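Local coordinates for exopolysaccharide biosynthesis protein (Pantoea stewartii subsp. stewartii DC283, PDB 6TGF) that modifies glycan biofilm, probably by hydrolysing exopolysaccharide, and has a bacteriophage tailspike-like parallel beta-helix fold, at residues Pro104-Asn108 and Lys109-Asp113; Leu132-Ser135 and Asn136-Val140. All coordinates share one frame; numbering follows the deposited sequence.

Contact 1 of 2, residues Pro104-Asn108 and Lys109-Asp113; sequences PITLN and KGNFD. With EDO (1,2-ethanediol), chain C.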
loop_
_atom_site.group_PDB
_atom_site.type_symbol
_atom_site.label_atom_id
_atom_site.label_comp_id
_atom_site.label_asym_id
_atom_site.label_seq_id
_atom_site.Cartn_x
_atom_site.Cartn_y
_atom_site.Cartn_z
ATOM N N PRO B 104 -60.511 34.173 28.661
ATOM C CA PRO B 104 -59.678 33.354 27.780
ATOM C C PRO B 104 -59.956 33.593 26.290
ATOM O O PRO B 104 -61.067 33.959 25.956
ATOM C CB PRO B 104 -60.069 31.919 28.153
ATOM C CG PRO B 104 -61.494 32.039 28.640
ATOM C CD PRO B 104 -61.556 33.385 29.333
ATOM N N ILE B 105 -58.943 33.378 25.446
ATOM C CA ILE B 105 -59.027 33.541 23.964
ATOM C C ILE B 105 -59.637 32.264 23.378
ATOM O O ILE B 105 -59.028 31.190 23.544
ATOM C CB ILE B 105 -57.647 33.859 23.352
ATOM C CG1 ILE B 105 -56.994 35.061 24.040
ATOM C CG2 ILE B 105 -57.758 34.055 21.844
ATOM C CD1 ILE B 105 -55.612 35.397 23.533
ATOM N N THR B 106 -60.797 32.388 22.727
ATOM C CA THR B 106 -61.538 31.273 22.079
ATOM C C THR B 106 -60.800 30.855 20.803
ATOM O O THR B 106 -60.558 31.733 19.953
ATOM C CB THR B 106 -62.985 31.681 21.778
ATOM O OG1 THR B 106 -63.591 32.085 23.007
ATOM C CG2 THR B 106 -63.800 30.571 21.155
ATOM N N LEU B 107 -60.460 29.567 20.683
ATOM C CA LEU B 107 -59.803 28.975 19.487
ATOM C C LEU B 107 -60.774 28.012 18.795
ATOM O O LEU B 107 -61.325 27.133 19.482
ATOM C CB LEU B 107 -58.523 28.247 19.909
ATOM C CG LEU B 107 -57.472 29.085 20.638
ATOM C CD1 LEU B 107 -56.180 28.296 20.789
ATOM C CD2 LEU B 107 -57.200 30.399 19.922
ATOM N N ASN B 108 -60.963 28.193 17.485
ATOM C CA ASN B 108 -61.789 27.331 16.597
ATOM C C ASN B 108 -61.424 27.666 15.146
ATOM O O ASN B 108 -60.798 28.725 14.937
ATOM C CB ASN B 108 -63.287 27.485 16.885
ATOM C CG ASN B 108 -63.780 28.912 16.784
ATOM O OD1 ASN B 108 -63.470 29.619 15.828
ATOM N ND2 ASN B 108 -64.564 29.340 17.760
ATOM N N LYS B 109 -61.795 26.810 14.188
ATOM C CA LYS B 109 -61.407 26.956 12.757
ATOM C C LYS B 109 -61.704 28.386 12.287
ATOM O O LYS B 109 -60.799 29.007 11.695
ATOM C CB LYS B 109 -62.129 25.943 11.863
ATOM C CG LYS B 109 -61.915 26.169 10.371
ATOM C CD LYS B 109 -62.152 24.956 9.507
ATOM C CE LYS B 109 -62.126 25.289 8.030
ATOM N NZ LYS B 109 -63.448 25.749 7.546
ATOM N N GLY B 110 -62.922 28.878 12.539
ATOM C CA GLY B 110 -63.368 30.234 12.166
ATOM C C GLY B 110 -62.393 31.297 12.643
ATOM O O GLY B 110 -61.996 32.147 11.819
ATOM N N ASN B 111 -62.014 31.243 13.924
ATOM C CA ASN B 111 -61.068 32.197 14.567
ATOM C C ASN B 111 -59.669 32.018 13.966
ATOM O O ASN B 111 -59.012 33.046 13.701
ATOM C CB ASN B 111 -61.053 32.047 16.091
ATOM C CG ASN B 111 -62.246 32.692 16.765
ATOM O OD1 ASN B 111 -63.167 33.165 16.101
ATOM N ND2 ASN B 111 -62.238 32.723 18.088
ATOM N N PHE B 112 -59.230 30.772 13.760
ATOM C CA PHE B 112 -57.922 30.433 13.136
ATOM C C PHE B 112 -57.856 31.038 11.730
ATOM O O PHE B 112 -56.810 31.615 11.377
ATOM C CB PHE B 112 -57.699 28.919 13.073
ATOM C CG PHE B 112 -57.354 28.259 14.385
ATOM C CD1 PHE B 112 -56.468 28.850 15.274
ATOM C CD2 PHE B 112 -57.888 27.023 14.713
ATOM C CE1 PHE B 112 -56.147 28.231 16.473
ATOM C CE2 PHE B 112 -57.563 26.404 15.910
ATOM C CZ PHE B 112 -56.693 27.009 16.788
ATOM N N ASP B 113 -58.942 30.907 10.962
ATOM C CA ASP B 113 -59.051 31.415 9.567
ATOM C C ASP B 113 -58.943 32.944 9.584
ATOM O O ASP B 113 -58.098 33.476 8.842
ATOM C CB ASP B 113 -60.343 30.933 8.900
ATOM C CG ASP B 113 -60.381 29.436 8.631
ATOM O OD1 ASP B 113 -59.302 28.842 8.437
ATOM O OD2 ASP B 113 -61.495 28.875 8.616
HETATM C C1 EDO C . -58.612 25.207 7.046
HETATM O O1 EDO C . -58.313 26.466 6.479
HETATM C C2 EDO C . -57.781 24.104 6.500
HETATM O O2 EDO C . -56.388 24.292 6.681
#
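Strand 105-107 leads through Asn108 into helix 109-113, whose direction is turned 105° from that of the strand, and Asn108 and Asn111 meet at the corner. Asn108 occupies the N-cap: with its CG set between the backbone N and the carbonyl carbon (chi1 56°), the side chain curls over the first turn and OD1 accepts from Asn111 N at 2.9 Å, the donor lying almost in line with the amide C=O. The main chain of Asn108 serves the same turn, for its O takes the N-H of Phe112 at 2.8 Å. Asn111 returns the grip with its own side chain. Its ND2 reaches back to Thr106 O at 2.7 Å; the acceptor lies in the plane of the Asn111 amide, while ND2 stands 52° above the plane of the accepting carbonyl. On the apolar side, Phe112 CZ comes within 3.8 Å of Leu107 CB, and Asn108 N sits over one ring face toward its rim; Leu107 also rests on Leu71 and Phe67. Further along the helix, Asp113 OD1 is hydrogen-bonded by Trp64 NE1 and accepts from O1 of an ethanediol. The whole is an asparagine N-cap at a strand-to-helix corner in the head-binding region.

Contact 2 of 2, residues Leu132-Ser135 and Asn136-Val140; sequences LEDS and NGQTV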
loop_
_atom_site.group_PDB
_atom_site.type_symbol
_atom_site.label_atom_id
_atom_site.label_comp_id
_atom_site.label_asym_id
_atom_site.label_seq_id
_atom_site.Cartn_x
_atom_site.Cartn_y
_atom_site.Cartn_z
ATOM N N LEU B 132 -53.617 26.011 27.582
ATOM C CA LEU B 132 -54.613 25.651 26.540
ATOM C C LEU B 132 -55.516 24.538 27.079
ATOM O O LEU B 132 -54.981 23.491 27.497
ATOM C CB LEU B 132 -53.879 25.204 25.272
ATOM C CG LEU B 132 -54.766 24.847 24.079
ATOM C CD1 LEU B 132 -55.543 26.057 23.584
ATOM C CD2 LEU B 132 -53.936 24.256 22.952
ATOM N N GLU B 133 -56.832 24.780 27.087
ATOM C CA GLU B 133 -57.888 23.763 27.333
ATOM C C GLU B 133 -58.672 23.550 26.035
ATOM O O GLU B 133 -58.745 24.501 25.232
ATOM C CB GLU B 133 -58.851 24.214 28.433
ATOM C CG GLU B 133 -58.239 24.238 29.820
ATOM C CD GLU B 133 -59.231 24.478 30.946
ATOM O OE1 GLU B 133 -60.340 24.974 30.663
ATOM O OE2 GLU B 133 -58.893 24.163 32.106
ATOM N N ASP B 134 -59.235 22.352 25.848
ATOM C CA ASP B 134 -60.233 22.065 24.784
ATOM C C ASP B 134 -61.601 22.544 25.289
ATOM O O ASP B 134 -61.678 22.966 26.461
ATOM C CB ASP B 134 -60.217 20.589 24.368
ATOM C CG ASP B 134 -60.696 19.609 25.427
ATOM O OD1 ASP B 134 -61.008 20.055 26.549
ATOM O OD2 ASP B 134 -60.750 18.401 25.118
ATOM N N SER B 135 -62.632 22.480 24.443
ATOM C CA SER B 135 -64.011 22.951 24.748
ATOM C C SER B 135 -64.615 22.142 25.906
ATOM O O SER B 135 -65.586 22.633 26.511
ATOM C CB SER B 135 -64.886 22.903 23.519
ATOM O OG SER B 135 -65.114 21.564 23.105
ATOM N N ASN B 136 -64.063 20.958 26.201
ATOM C CA ASN B 136 -64.501 20.058 27.306
ATOM C C ASN B 136 -63.955 20.538 28.658
ATOM O O ASN B 136 -64.598 20.234 29.681
ATOM C CB ASN B 136 -64.070 18.608 27.067
ATOM C CG ASN B 136 -64.920 17.888 26.043
ATOM O OD1 ASN B 136 -66.015 18.334 25.707
ATOM N ND2 ASN B 136 -64.425 16.766 25.547
ATOM N N GLY B 137 -62.811 21.232 28.668
ATOM C CA GLY B 137 -62.137 21.710 29.892
ATOM C C GLY B 137 -60.910 20.881 30.236
ATOM O O GLY B 137 -60.316 21.129 31.301
ATOM N N GLN B 138 -60.543 19.927 29.371
ATOM C CA GLN B 138 -59.307 19.108 29.482
ATOM C C GLN B 138 -58.108 19.962 29.054
ATOM O O GLN B 138 -58.161 20.522 27.942
ATOM C CB GLN B 138 -59.400 17.863 28.597
ATOM C CG GLN B 138 -60.545 16.928 28.962
ATOM C CD GLN B 138 -60.598 15.707 28.075
ATOM O OE1 GLN B 138 -60.153 15.726 26.930
ATOM N NE2 GLN B 138 -61.153 14.629 28.603
ATOM N N THR B 139 -57.073 20.053 29.894
ATOM C CA THR B 139 -55.845 20.852 29.634
ATOM C C THR B 139 -54.964 20.121 28.613
ATOM O O THR B 139 -54.699 18.921 28.817
ATOM C CB THR B 139 -55.060 21.129 30.923
ATOM O OG1 THR B 139 -54.905 19.899 31.629
ATOM C CG2 THR B 139 -55.733 22.146 31.815
ATOM N N VAL B 140 -54.541 20.830 27.561
ATOM C CA VAL B 140 -53.562 20.350 26.540
ATOM C C VAL B 140 -52.160 20.713 27.045
ATOM O O VAL B 140 -51.320 19.799 27.162
ATOM C CB VAL B 140 -53.846 20.950 25.147
ATOM C CG1 VAL B 140 -52.955 20.340 24.075
ATOM C CG2 VAL B 140 -55.310 20.814 24.753
#
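This is a tight beta hairpin, with Glu133 facing Thr139 as a non-hydrogen-bonded antiparallel pair and a type I turn from Asp134 to Gly137 joining strands 129-134 and 139-143 at the edge of a four-stranded antiparallel sheet in the head-binding region. Backbone bonds flank the pair: Val140 N gives to Leu132 O at 2.7 Å and Asp134 N to Gln138 O at 3.0 Å. The turn itself is closed by Gly137 N on Asp134 O, also 3.0 Å. Gly137 has a positive phi (105°), in the left-handed region that glycine enters readily, which makes this the type I + G1 bulge arrangement of beta hairpins. On the face shared by Glu133 and Thr139, the glutamate CG lies 3.8 Å from the threonine CG2, while the carboxylate is paired through OE2 with Arg81 NE. Leu132 and Val140 run alongside each other in the same direction, with CD2 of the leucine 4.0 Å from CB of the valine, and Phe67 touches both. The second subunit reaches the returning strand, where its Asn66 ND2 donates to Thr139 O. Asp134 folds its side chain back over the turn (chi1 67°), and OD1 gathers three backbone N-H groups: weak bonds from Asn136 and Gly137, and one from Gln138 N that arrives at 2.9 Å on the syn side, 28° out of the carboxylate plane.

Overall arrangement
Both contacts belong to the surface of the head-binding region, far from the centre of the elongated chain, and serve opposite borders of one four-stranded sheet: 105-107 is one outermost strand and 139-143 the other. Their centres lie about 13 Å apart, and they meet where Leu107 CD1 packs on Leu132 CD1 at 3.6 Å; Phe67 touches side chains of both. Each uses a side-chain oxygen to take backbone N-H where the chain changes direction: one at the helix start in contact 1, through a neutral amide, and three in the hairpin turn of contact 2, through a carboxylate, two of them weak. In the assembly, contact 2 alone meets a second subunit.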